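Local coordinates for protein acid phosphatase (PDB 2I34) that probably hydrolyses phosphate monoesters as a HAD-superfamily acid phosphatase, using a magnesium site that here holds a tungstate ion, at residues Asp119-Ser124 with His150-Asp155; Leu66-Leu71 with Phe214-Tyr219; Lys191-Arg196 with Glu223-Asp228; Asp18-Ala23 with Met79-Gly84. All coordinates share one frame; numbering follows the deposited sequence. Where two conformers were deposited one is given.

Contact 1. Residues Asp119-Ser124 with His150-Asp155; sequences DIYYIS and HILLQD. With WO4 (tungstate(VI)ion), chain D.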
# COMPACT_ATOMS: atom_id res chain seq x y z
N ASP A 119 22.69 11.31 -9.07
CA ASP A 119 21.96 12.48 -8.56
C ASP A 119 20.52 12.16 -8.14
O ASP A 119 19.80 11.41 -8.80
CB ASP A 119 21.94 13.62 -9.58
CG ASP A 119 23.24 14.38 -9.64
OD1 ASP A 119 23.95 14.46 -8.61
OD2 ASP A 119 23.57 14.92 -10.72
N ILE A 120 20.11 12.77 -7.02
CA ILE A 120 18.77 12.61 -6.46
C ILE A 120 18.09 13.96 -6.50
O ILE A 120 18.69 14.97 -6.11
CB ILE A 120 18.84 12.22 -4.97
CG1 ILE A 120 19.50 10.85 -4.79
CG2 ILE A 120 17.46 12.26 -4.34
CD1 ILE A 120 20.23 10.70 -3.44
N TYR A 121 16.84 13.98 -6.94
CA TYR A 121 16.02 15.20 -6.88
C TYR A 121 14.74 14.93 -6.11
O TYR A 121 13.98 14.01 -6.44
CB TYR A 121 15.73 15.76 -8.28
CG TYR A 121 17.01 16.17 -8.94
CD1 TYR A 121 17.57 17.42 -8.69
CD2 TYR A 121 17.73 15.26 -9.72
CE1 TYR A 121 18.80 17.78 -9.25
CE2 TYR A 121 18.96 15.62 -10.30
CZ TYR A 121 19.49 16.88 -10.05
OH TYR A 121 20.71 17.24 -10.59
N TYR A 122 14.56 15.73 -5.07
CA TYR A 122 13.37 15.68 -4.23
C TYR A 122 12.40 16.71 -4.80
O TYR A 122 12.55 17.91 -4.59
CB TYR A 122 13.72 16.00 -2.78
CG TYR A 122 14.83 15.15 -2.17
CD1 TYR A 122 14.56 13.87 -1.69
CD2 TYR A 122 16.13 15.65 -2.03
CE1 TYR A 122 15.54 13.10 -1.10
CE2 TYR A 122 17.15 14.86 -1.46
CZ TYR A 122 16.83 13.58 -0.98
OH TYR A 122 17.79 12.77 -0.38
N ILE A 123 11.44 16.21 -5.56
CA ILE A 123 10.49 17.07 -6.21
C ILE A 123 9.21 16.95 -5.38
O ILE A 123 8.55 15.92 -5.42
CB ILE A 123 10.28 16.69 -7.70
CG1 ILE A 123 11.61 16.84 -8.44
CG2 ILE A 123 9.21 17.56 -8.35
CD1 ILE A 123 11.51 16.66 -9.98
N SER A 124 8.88 18.04 -4.68
CA SER A 124 7.85 18.07 -3.65
C SER A 124 6.97 19.31 -3.80
O SER A 124 7.45 20.40 -4.14
CB SER A 124 8.53 18.10 -2.27
OG SER A 124 7.60 18.34 -1.23
N HIS A 150 18.98 20.40 -5.20
CA HIS A 150 18.32 19.10 -5.35
C HIS A 150 16.93 19.00 -4.75
O HIS A 150 16.25 17.98 -4.89
CB HIS A 150 19.22 18.02 -4.75
CG HIS A 150 20.51 17.83 -5.49
ND1 HIS A 150 20.74 16.76 -6.32
CD2 HIS A 150 21.63 18.58 -5.52
CE1 HIS A 150 21.95 16.86 -6.84
NE2 HIS A 150 22.51 17.97 -6.38
N ILE A 151 16.49 20.05 -4.05
CA ILE A 151 15.16 20.09 -3.49
C ILE A 151 14.36 21.09 -4.29
O ILE A 151 14.55 22.29 -4.14
CB ILE A 151 15.15 20.49 -1.99
CG1 ILE A 151 16.01 19.53 -1.16
CG2 ILE A 151 13.70 20.48 -1.47
CD1 ILE A 151 16.46 20.10 0.21
N LEU A 152 13.49 20.58 -5.16
CA LEU A 152 12.73 21.41 -6.10
C LEU A 152 11.28 21.48 -5.64
O LEU A 152 10.50 20.57 -5.89
CB LEU A 152 12.84 20.83 -7.52
CG LEU A 152 14.24 20.32 -7.88
CD1 LEU A 152 14.27 19.70 -9.27
CD2 LEU A 152 15.28 21.44 -7.76
N LEU A 153 10.95 22.57 -4.96
CA LEU A 153 9.63 22.79 -4.37
C LEU A 153 8.74 23.57 -5.31
O LEU A 153 9.18 24.06 -6.35
CB LEU A 153 9.77 23.50 -3.02
CG LEU A 153 10.67 22.79 -2.00
CD1 LEU A 153 10.60 23.45 -0.62
CD2 LEU A 153 10.34 21.28 -1.88
N GLN A 154 7.46 23.69 -4.94
CA GLN A 154 6.44 24.18 -5.87
C GLN A 154 6.30 25.69 -5.77
O GLN A 154 6.14 26.24 -4.67
CB GLN A 154 5.09 23.49 -5.63
CG GLN A 154 4.10 23.68 -6.78
CD GLN A 154 2.79 22.98 -6.53
OE1 GLN A 154 2.19 23.15 -5.48
NE2 GLN A 154 2.34 22.17 -7.48
N ASP A 155 6.37 26.36 -6.91
CA ASP A 155 6.17 27.80 -6.94
C ASP A 155 4.72 28.13 -6.65
O ASP A 155 3.84 27.28 -6.82
CB ASP A 155 6.56 28.41 -8.31
CG ASP A 155 8.06 28.41 -8.55
OD1 ASP A 155 8.83 28.69 -7.60
OD2 ASP A 155 8.48 28.14 -9.69
W WO4 D . 4.70 15.99 -1.69
O1 WO4 D . 3.75 17.46 -0.67
O2 WO4 D . 3.73 14.28 -1.18
O3 WO4 D . 6.52 16.18 -0.89
O4 WO4 D . 4.52 16.59 -3.62

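Contact 2. Residues Leu66-Leu71 with Phe214-Tyr219; sequences LDETVL and FPNPMY. With MG (magnesium ion), chain C; WO4 (tungstate(VI)ion), chain D.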
# COMPACT_ATOMS: atom_id res chain seq x y z
N LEU A 66 8.50 13.91 -1.49
CA LEU A 66 8.85 13.90 -0.05
C LEU A 66 7.78 13.35 0.90
O LEU A 66 8.00 12.33 1.56
CB LEU A 66 9.32 15.28 0.42
CG LEU A 66 10.72 15.67 -0.04
CD1 LEU A 66 11.07 17.10 0.41
CD2 LEU A 66 11.75 14.68 0.49
N ASP A 67 6.65 14.04 1.01
CA ASP A 67 5.63 13.71 2.01
C ASP A 67 4.96 12.38 1.69
O ASP A 67 4.40 12.20 0.61
CB ASP A 67 4.60 14.84 2.14
CG ASP A 67 5.25 16.16 2.52
OD1 ASP A 67 6.18 16.15 3.36
OD2 ASP A 67 4.90 17.20 1.94
N GLU A 68 5.04 11.46 2.64
CA GLU A 68 4.51 10.10 2.52
C GLU A 68 5.27 9.25 1.49
O GLU A 68 4.81 8.18 1.11
CB GLU A 68 2.99 10.12 2.28
CG GLU A 68 2.17 10.31 3.58
CD GLU A 68 2.69 11.44 4.47
OE1 GLU A 68 2.48 12.63 4.14
OE2 GLU A 68 3.32 11.11 5.49
N THR A 69 6.45 9.72 1.09
CA THR A 69 7.39 8.93 0.30
C THR A 69 8.69 8.76 1.09
O THR A 69 9.11 7.64 1.35
CB THR A 69 7.62 9.56 -1.06
OG1 THR A 69 6.39 9.62 -1.77
CG2 THR A 69 8.60 8.76 -1.87
N VAL A 70 9.33 9.89 1.45
CA VAL A 70 10.53 9.91 2.26
C VAL A 70 10.25 10.36 3.70
O VAL A 70 10.78 9.77 4.64
CB VAL A 70 11.62 10.83 1.63
CG1 VAL A 70 12.85 10.92 2.55
CG2 VAL A 70 12.00 10.35 0.26
N LEU A 71 9.43 11.40 3.86
CA LEU A 71 9.08 11.96 5.17
C LEU A 71 7.64 11.61 5.60
O LEU A 71 6.69 11.77 4.86
CB LEU A 71 9.30 13.48 5.20
CG LEU A 71 10.70 14.00 4.86
CD1 LEU A 71 10.75 15.52 4.76
CD2 LEU A 71 11.72 13.50 5.89
N PHE A 214 4.08 3.96 -3.34
CA PHE A 214 3.94 3.70 -1.90
C PHE A 214 2.49 3.94 -1.43
O PHE A 214 1.79 4.78 -2.00
CB PHE A 214 4.90 4.61 -1.13
CG PHE A 214 6.34 4.30 -1.39
CD1 PHE A 214 6.95 3.21 -0.76
CD2 PHE A 214 7.08 5.05 -2.28
CE1 PHE A 214 8.26 2.89 -1.01
CE2 PHE A 214 8.41 4.74 -2.54
CZ PHE A 214 9.00 3.65 -1.90
N PRO A 215 2.05 3.19 -0.39
CA PRO A 215 0.65 3.28 0.08
C PRO A 215 0.33 4.48 0.99
O PRO A 215 0.95 4.66 2.04
CB PRO A 215 0.46 1.97 0.84
CG PRO A 215 1.84 1.68 1.42
CD PRO A 215 2.81 2.17 0.37
N ASN A 216 -0.66 5.28 0.59
CA ASN A 216 -1.15 6.40 1.41
C ASN A 216 -2.67 6.49 1.34
O ASN A 216 -3.22 7.20 0.51
CB ASN A 216 -0.50 7.72 0.99
CG ASN A 216 -1.01 8.92 1.78
OD1 ASN A 216 -1.75 8.77 2.74
ND2 ASN A 216 -0.62 10.10 1.37
N PRO A 217 -3.35 5.77 2.24
CA PRO A 217 -4.82 5.89 2.29
C PRO A 217 -5.35 7.09 3.10
O PRO A 217 -6.56 7.20 3.30
CB PRO A 217 -5.23 4.58 2.95
CG PRO A 217 -4.10 4.32 3.93
CD PRO A 217 -2.85 4.79 3.22
N MET A 218 -4.46 7.98 3.56
CA MET A 218 -4.84 9.11 4.41
C MET A 218 -5.35 10.31 3.60
O MET A 218 -6.33 10.95 3.98
CB MET A 218 -3.65 9.56 5.26
CG MET A 218 -3.01 8.47 6.10
SD MET A 218 -1.72 9.09 7.18
CE MET A 218 -0.46 9.53 5.96
N TYR A 219 -4.69 10.60 2.48
CA TYR A 219 -4.96 11.78 1.70
C TYR A 219 -4.31 11.66 0.31
O TYR A 219 -3.52 10.75 0.07
CB TYR A 219 -4.43 13.03 2.44
CG TYR A 219 -2.91 13.14 2.43
CD1 TYR A 219 -2.14 12.59 3.44
CD2 TYR A 219 -2.26 13.77 1.38
CE1 TYR A 219 -0.75 12.69 3.41
CE2 TYR A 219 -0.88 13.86 1.33
CZ TYR A 219 -0.13 13.32 2.33
OH TYR A 219 1.25 13.44 2.23
MG MG C . 3.55 12.54 -1.31
W WO4 D . 4.70 15.99 -1.69
O1 WO4 D . 3.75 17.46 -0.67
O2 WO4 D . 3.73 14.28 -1.18
O3 WO4 D . 6.52 16.18 -0.89
O4 WO4 D . 4.52 16.59 -3.62
O HOH W 1 1.59 12.84 -0.54
O HOH W 2 2.90 12.82 -3.28

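Contact 3. Residues Lys191-Arg196 with Glu223-Asp228; sequences KSVKDR and EGALYD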
# COMPACT_ATOMS: atom_id res chain seq x y z
N LYS A 191 -6.99 14.43 -13.36
CA LYS A 191 -7.94 13.57 -14.06
C LYS A 191 -9.03 13.14 -13.09
O LYS A 191 -8.82 13.09 -11.87
CB LYS A 191 -7.23 12.34 -14.65
CG LYS A 191 -6.34 12.64 -15.86
CD LYS A 191 -5.29 11.57 -16.05
CE LYS A 191 -4.88 11.36 -17.49
NZ LYS A 191 -4.52 12.63 -18.18
N SER A 192 -10.18 12.82 -13.64
CA SER A 192 -11.28 12.24 -12.87
C SER A 192 -10.86 10.89 -12.30
O SER A 192 -9.88 10.29 -12.76
CB SER A 192 -12.50 12.04 -13.76
OG SER A 192 -12.24 11.06 -14.76
N VAL A 193 -11.61 10.40 -11.31
CA VAL A 193 -11.38 9.05 -10.79
C VAL A 193 -11.34 8.02 -11.93
O VAL A 193 -10.41 7.24 -12.01
CB VAL A 193 -12.45 8.64 -9.75
CG1 VAL A 193 -12.27 7.17 -9.33
CG2 VAL A 193 -12.38 9.58 -8.53
N LYS A 194 -12.32 8.03 -12.82
CA LYS A 194 -12.37 7.03 -13.89
C LYS A 194 -11.16 7.12 -14.84
O LYS A 194 -10.62 6.10 -15.27
CB LYS A 194 -13.68 7.10 -14.67
N ASP A 195 -10.74 8.35 -15.15
CA ASP A 195 -9.68 8.56 -16.14
C ASP A 195 -8.31 8.27 -15.55
O ASP A 195 -7.48 7.68 -16.22
CB ASP A 195 -9.72 9.99 -16.70
CG ASP A 195 -10.79 10.19 -17.75
OD1 ASP A 195 -11.54 9.23 -18.06
OD2 ASP A 195 -10.88 11.32 -18.26
N ARG A 196 -8.05 8.68 -14.30
CA ARG A 196 -6.77 8.35 -13.68
C ARG A 196 -6.65 6.84 -13.42
O ARG A 196 -5.57 6.26 -13.55
CB ARG A 196 -6.50 9.19 -12.42
CG ARG A 196 -7.39 8.92 -11.23
CD ARG A 196 -7.39 10.10 -10.25
NE ARG A 196 -6.06 10.46 -9.73
CZ ARG A 196 -5.44 9.84 -8.73
NH1 ARG A 196 -6.01 8.83 -8.09
NH2 ARG A 196 -4.24 10.26 -8.35
N GLU A 223 -8.33 11.49 -3.34
CA GLU A 223 -9.42 12.16 -2.63
C GLU A 223 -9.83 13.41 -3.39
O GLU A 223 -11.03 13.66 -3.59
CB GLU A 223 -9.01 12.52 -1.20
CG GLU A 223 -10.13 13.15 -0.40
CD GLU A 223 -9.71 13.76 0.92
OE1 GLU A 223 -8.51 13.69 1.26
OE2 GLU A 223 -10.59 14.33 1.61
N GLY A 224 -8.84 14.21 -3.78
CA GLY A 224 -9.08 15.42 -4.56
C GLY A 224 -9.86 15.21 -5.84
O GLY A 224 -10.74 16.01 -6.19
N ALA A 225 -9.55 14.12 -6.54
CA ALA A 225 -10.30 13.72 -7.73
C ALA A 225 -11.80 13.55 -7.46
O ALA A 225 -12.62 13.93 -8.27
CB ALA A 225 -9.71 12.42 -8.31
N LEU A 226 -12.14 12.98 -6.31
CA LEU A 226 -13.55 12.87 -5.90
C LEU A 226 -14.28 14.21 -5.80
O LEU A 226 -15.50 14.27 -5.99
CB LEU A 226 -13.68 12.15 -4.57
CG LEU A 226 -13.21 10.70 -4.56
CD1 LEU A 226 -13.09 10.21 -3.13
CD2 LEU A 226 -14.16 9.84 -5.34
N TYR A 227 -13.54 15.28 -5.47
CA TYR A 227 -14.12 16.62 -5.32
C TYR A 227 -13.90 17.50 -6.55
O TYR A 227 -14.08 18.72 -6.46
CB TYR A 227 -13.51 17.35 -4.12
CG TYR A 227 -13.44 16.58 -2.83
CD1 TYR A 227 -14.46 15.68 -2.46
CD2 TYR A 227 -12.39 16.77 -1.95
CE1 TYR A 227 -14.38 14.97 -1.26
CE2 TYR A 227 -12.32 16.09 -0.77
CZ TYR A 227 -13.32 15.18 -0.43
OH TYR A 227 -13.21 14.50 0.77
N ASP A 228 -13.54 16.90 -7.69
CA ASP A 228 -13.13 17.65 -8.89
C ASP A 228 -12.02 18.65 -8.58
O ASP A 228 -11.98 19.75 -9.14
CB ASP A 228 -14.30 18.38 -9.52
CG ASP A 228 -15.46 17.46 -9.82
OD1 ASP A 228 -15.23 16.38 -10.40
OD2 ASP A 228 -16.59 17.84 -9.47
O HOH W 3 -13.60 12.61 -10.56

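Contact 4. Residues Asp18-Ala23 with Met79-Gly84; sequences DQQLMA and MSVKTG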
# COMPACT_ATOMS: atom_id res chain seq x y z
N ASP A 18 -12.96 12.01 11.77
CA ASP A 18 -13.12 10.65 12.32
C ASP A 18 -13.09 9.60 11.21
O ASP A 18 -12.76 8.45 11.46
CB ASP A 18 -14.41 10.52 13.14
CG ASP A 18 -14.24 10.99 14.60
OD1 ASP A 18 -13.13 11.41 14.99
OD2 ASP A 18 -15.24 10.89 15.34
N GLN A 19 -13.42 10.01 9.98
CA GLN A 19 -13.48 9.10 8.83
C GLN A 19 -12.11 8.59 8.35
O GLN A 19 -12.03 7.57 7.67
CB GLN A 19 -14.27 9.75 7.67
CG GLN A 19 -15.76 9.91 7.99
CD GLN A 19 -16.55 10.59 6.89
OE1 GLN A 19 -16.03 10.85 5.81
NE2 GLN A 19 -17.83 10.88 7.16
N GLN A 20 -11.06 9.30 8.77
CA GLN A 20 -9.70 8.96 8.40
C GLN A 20 -9.01 8.12 9.48
O GLN A 20 -7.89 7.66 9.28
CB GLN A 20 -8.88 10.23 8.12
CG GLN A 20 -8.51 11.04 9.36
CD GLN A 20 -8.09 12.47 9.06
OE1 GLN A 20 -7.03 12.94 9.51
NE2 GLN A 20 -8.93 13.19 8.31
N LEU A 21 -9.69 7.89 10.60
CA LEU A 21 -9.04 7.24 11.75
C LEU A 21 -8.32 5.94 11.40
O LEU A 21 -7.12 5.83 11.65
CB LEU A 21 -10.00 7.03 12.92
CG LEU A 21 -9.34 7.08 14.30
CD1 LEU A 21 -10.38 7.22 15.41
CD2 LEU A 21 -8.46 5.87 14.58
N MET A 22 -9.03 4.97 10.82
CA MET A 22 -8.42 3.65 10.48
C MET A 22 -7.28 3.76 9.48
O MET A 22 -6.23 3.14 9.65
CB MET A 22 -9.46 2.65 9.96
CG MET A 22 -10.40 2.15 11.04
SD MET A 22 -9.53 1.12 12.24
CE MET A 22 -9.78 -0.49 11.55
N ALA A 23 -7.48 4.55 8.42
CA ALA A 23 -6.41 4.84 7.47
C ALA A 23 -5.13 5.38 8.16
O ALA A 23 -4.02 4.94 7.85
CB ALA A 23 -6.89 5.85 6.44
N MET A 79 -3.09 14.67 14.47
CA MET A 79 -3.50 15.91 15.10
C MET A 79 -4.88 16.34 14.60
O MET A 79 -5.71 16.83 15.38
CB MET A 79 -2.44 17.00 14.85
CG MET A 79 -2.76 18.36 15.45
SD MET A 79 -3.90 19.38 14.47
CE MET A 79 -2.99 19.65 12.97
N SER A 80 -5.14 16.15 13.31
CA SER A 80 -6.46 16.49 12.76
C SER A 80 -7.57 15.61 13.34
O SER A 80 -8.67 16.09 13.64
CB SER A 80 -6.44 16.46 11.23
OG SER A 80 -5.68 17.55 10.75
N VAL A 81 -7.29 14.32 13.54
CA VAL A 81 -8.24 13.42 14.18
C VAL A 81 -8.55 13.88 15.61
O VAL A 81 -9.71 13.90 16.03
CB VAL A 81 -7.73 11.95 14.18
CG1 VAL A 81 -8.64 11.05 15.05
CG2 VAL A 81 -7.68 11.40 12.76
N LYS A 82 -7.51 14.27 16.36
CA LYS A 82 -7.70 14.64 17.77
C LYS A 82 -8.37 16.01 17.92
O LYS A 82 -9.16 16.22 18.84
CB LYS A 82 -6.36 14.61 18.53
CG LYS A 82 -5.55 13.30 18.37
CD LYS A 82 -5.55 12.37 19.61
CE LYS A 82 -4.21 11.58 19.66
NZ LYS A 82 -4.18 10.40 20.59
N THR A 83 -8.04 16.95 17.03
CA THR A 83 -8.62 18.30 17.09
C THR A 83 -9.94 18.45 16.33
O THR A 83 -10.71 19.37 16.60
CB THR A 83 -7.67 19.40 16.54
OG1 THR A 83 -7.40 19.16 15.16
CG2 THR A 83 -6.36 19.48 17.33
N GLY A 84 -10.16 17.58 15.34
CA GLY A 84 -11.31 17.70 14.44
C GLY A 84 -11.14 18.74 13.33
O GLY A 84 -12.11 19.10 12.63
O HOH W 4 -11.79 13.56 14.61

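Contact 1. Residues Asp119-Ser124 with His150-Asp155
The beta-alpha-beta unit formed by strand 119-125, helix 131-141 and strand 151-154 brings Tyr-122 beside Ile-151 and Ile-123 beside Leu-152 as parallel bridges. The strands stagger their hydrogen bonds in the parallel manner: Tyr-122 N gives to His-150 O at 2.8 Å, Leu-152 N to Tyr-122 O at 2.9 Å, and Ser-124 N to Leu-152 O. Just before the second strand, His-150 extends this pairing with its side chain. Its CG is anti to the carbonyl carbon (chi1 -66°), which lays the imidazole alongside the neighbouring strand; ND1 then gives a 2.7 Å bond to Ile-120 O, which lies close to the ring plane. The same imidazole is nearly parallel to the Tyr-121 ring, with planes 11° apart, but is slid so far that little more than ND1 lies over the phenol, near its rim. Asp-119 OD1 meets the imidazole edge at CE1, 3.6 Å away, while Asp-119 OD2 is bonded to His-172. At the far end, Leu-153 CD2 rests 3.7 Å from Ser-124 CB, and Ser-124 OG, anti to its backbone N, turns to O3 of the tungstate; that hydrogen bond refines so short that its length is doubtful. Within the sheet, strand 119-125 also pairs with strand 59-64, while Ile-151 packs on helix 131-141 and Leu-152, on the other face, against helix 162-171.

Contact 2. Residues Leu66-Leu71 with Phe214-Tyr219
Phe-214 begins the second loop with its ring lying obliquely against Thr-69 CG2, the nearest ring atom CD2 being 4.0 Å away. Thr-69 belongs with Asp-65 and Asp-67 to what appears to be the DxDx(T/V) motif of HAD phosphatases, and its OG1 is bonded to Asp-65. The magnesium ion is held in this loop by Asp-67 O at 2.1 Å, together with Asp-65, Asp-180, a tungstate oxygen and two waters. Asp-67 N points almost straight at tungstate O3, over 2.9 Å, while OD1 of the same aspartate forms a salt bridge with Arg-126. Further along, Asn-216 sets its ND2 3.6 Å from Glu-68 CG and donates to Asp-180, a magnesium ligand; its OD1 closes an Asx turn by accepting from Met-218 N at 2.9 Å. Met-218 bends at chi3 (-69°) to bring its CE methyl 3.6 Å from Glu-68 CG, roughly at right angles to the glutamate chain. Tyr-219 comes last, its hydroxyl directed at Glu-68 OE1, with the carboxylate turned 74° from the ring; this hydrogen bond is modelled very short. The same Tyr-219 OH accepts from a magnesium-bound water at 2.9 Å.

Contact 3. Residues Lys191-Arg196 with Glu223-Asp228
Ala-225 O accepts a 2.8 Å hydrogen bond from a water that in turn takes one from Val-193 N at 3.1 Å, and this single water links the end of one helix to the start of another. The rest of the contact centres on the Ala-225 methyl, which meets a backbone carbonyl and aliphatic side-chain atoms. Ala-225 CB faces Lys-191 O at 3.7 Å and Arg-196 CD at 3.8 Å, while Val-193 CG2 touches it from a third direction. With CG1 of that valine anti to the backbone N (chi1 174°), CG2 is the branch turned to the other helix, where it also meets Leu-226 CD2, 3.7 Å away, and the two side chains pass at a slant. Leu-226 starts away from the partner segment, and only its branched end returns to it. Arg-196 contributes its aliphatic part here: a bend at chi3 (-58°) carries the guanidinium past the alanine to Glu-32 of the second subunit, with which it forms a salt bridge. Leu-226 likewise packs on Leu-25 of that subunit, so the same small patch lies at the dimer interface. Both helix ends are capped in textbook fashion. Ser-192 is the N-cap residue of helix 193-202, its OG accepting from Asp-195 N at 3.1 Å, and helix 221-226 closes with a Schellman motif in which Asp-228, of positive phi, is the C-prime residue.

Contact 4. Residues Asp18-Ala23 with Met79-Gly84
Apolar contact between Gln-20, Leu-21 and Val-81 carries most of this meeting between residues 18-21, leading into helix 21-29, and the end of helix 74-83. In Val-81, chi1 of 171° aims CG1 at Leu-21 and CG2 at Gln-20. Leu-21 CG lies 4.1 Å from Val-81 CG1, the side chains crossing at about a right angle. CG2 takes the aliphatic part of Gln-20, which runs past the valine in the opposite direction; the 3.5 Å between Gln-20 CG and Val-81 CG2 belongs to one of two deposited conformers and is correspondingly less certain. The polar link across the contact is made by water. One molecule donates both to Asp-18 OD1 and to Val-81 O, joining a carboxylate to a carbonyl near the helix end, although the two oxygens are themselves 4.4 Å apart; both bonds are modelled short, and their exact lengths should not be pressed. Bonds within the second segment finish its helix. Met-79 O accepts from Thr-83 N and from Thr-83 OG1, each at 2.9 Å, the two donors arriving from opposite faces of the carbonyl plane. The second subunit borders the contact as well: its His-243 packs on Leu-21 and takes a hydrogen bond from Lys-82 through its backbone O. What results is a helix C-terminus, closed by Gly-84 with positive phi, packed against the entry to another helix.

Contacts 1 and 2 converge on the tungstate ion, which Ser-124 OG and Asp-67 N bind from different parts of the chain, with a weak bond from Leu-66 N. Their centres are 16 Å apart, yet they touch where Tyr-122 CD1 lies 3.6 Å from Leu-66 CD2, and contact 1 is nested within the long loop that contact 2 closes. Contact 4 is 16 Å from contact 2, centre to centre, and meets it through Pro-217 O and Ala-23 CB, 3.4 Å apart. Contact 3 does not reach the metal either: the Arg-196 side chain is about 11 Å from the magnesium ion. Contacts 2, 3 and 4 all adjoin the second subunit, whereas contact 1 lies away from it.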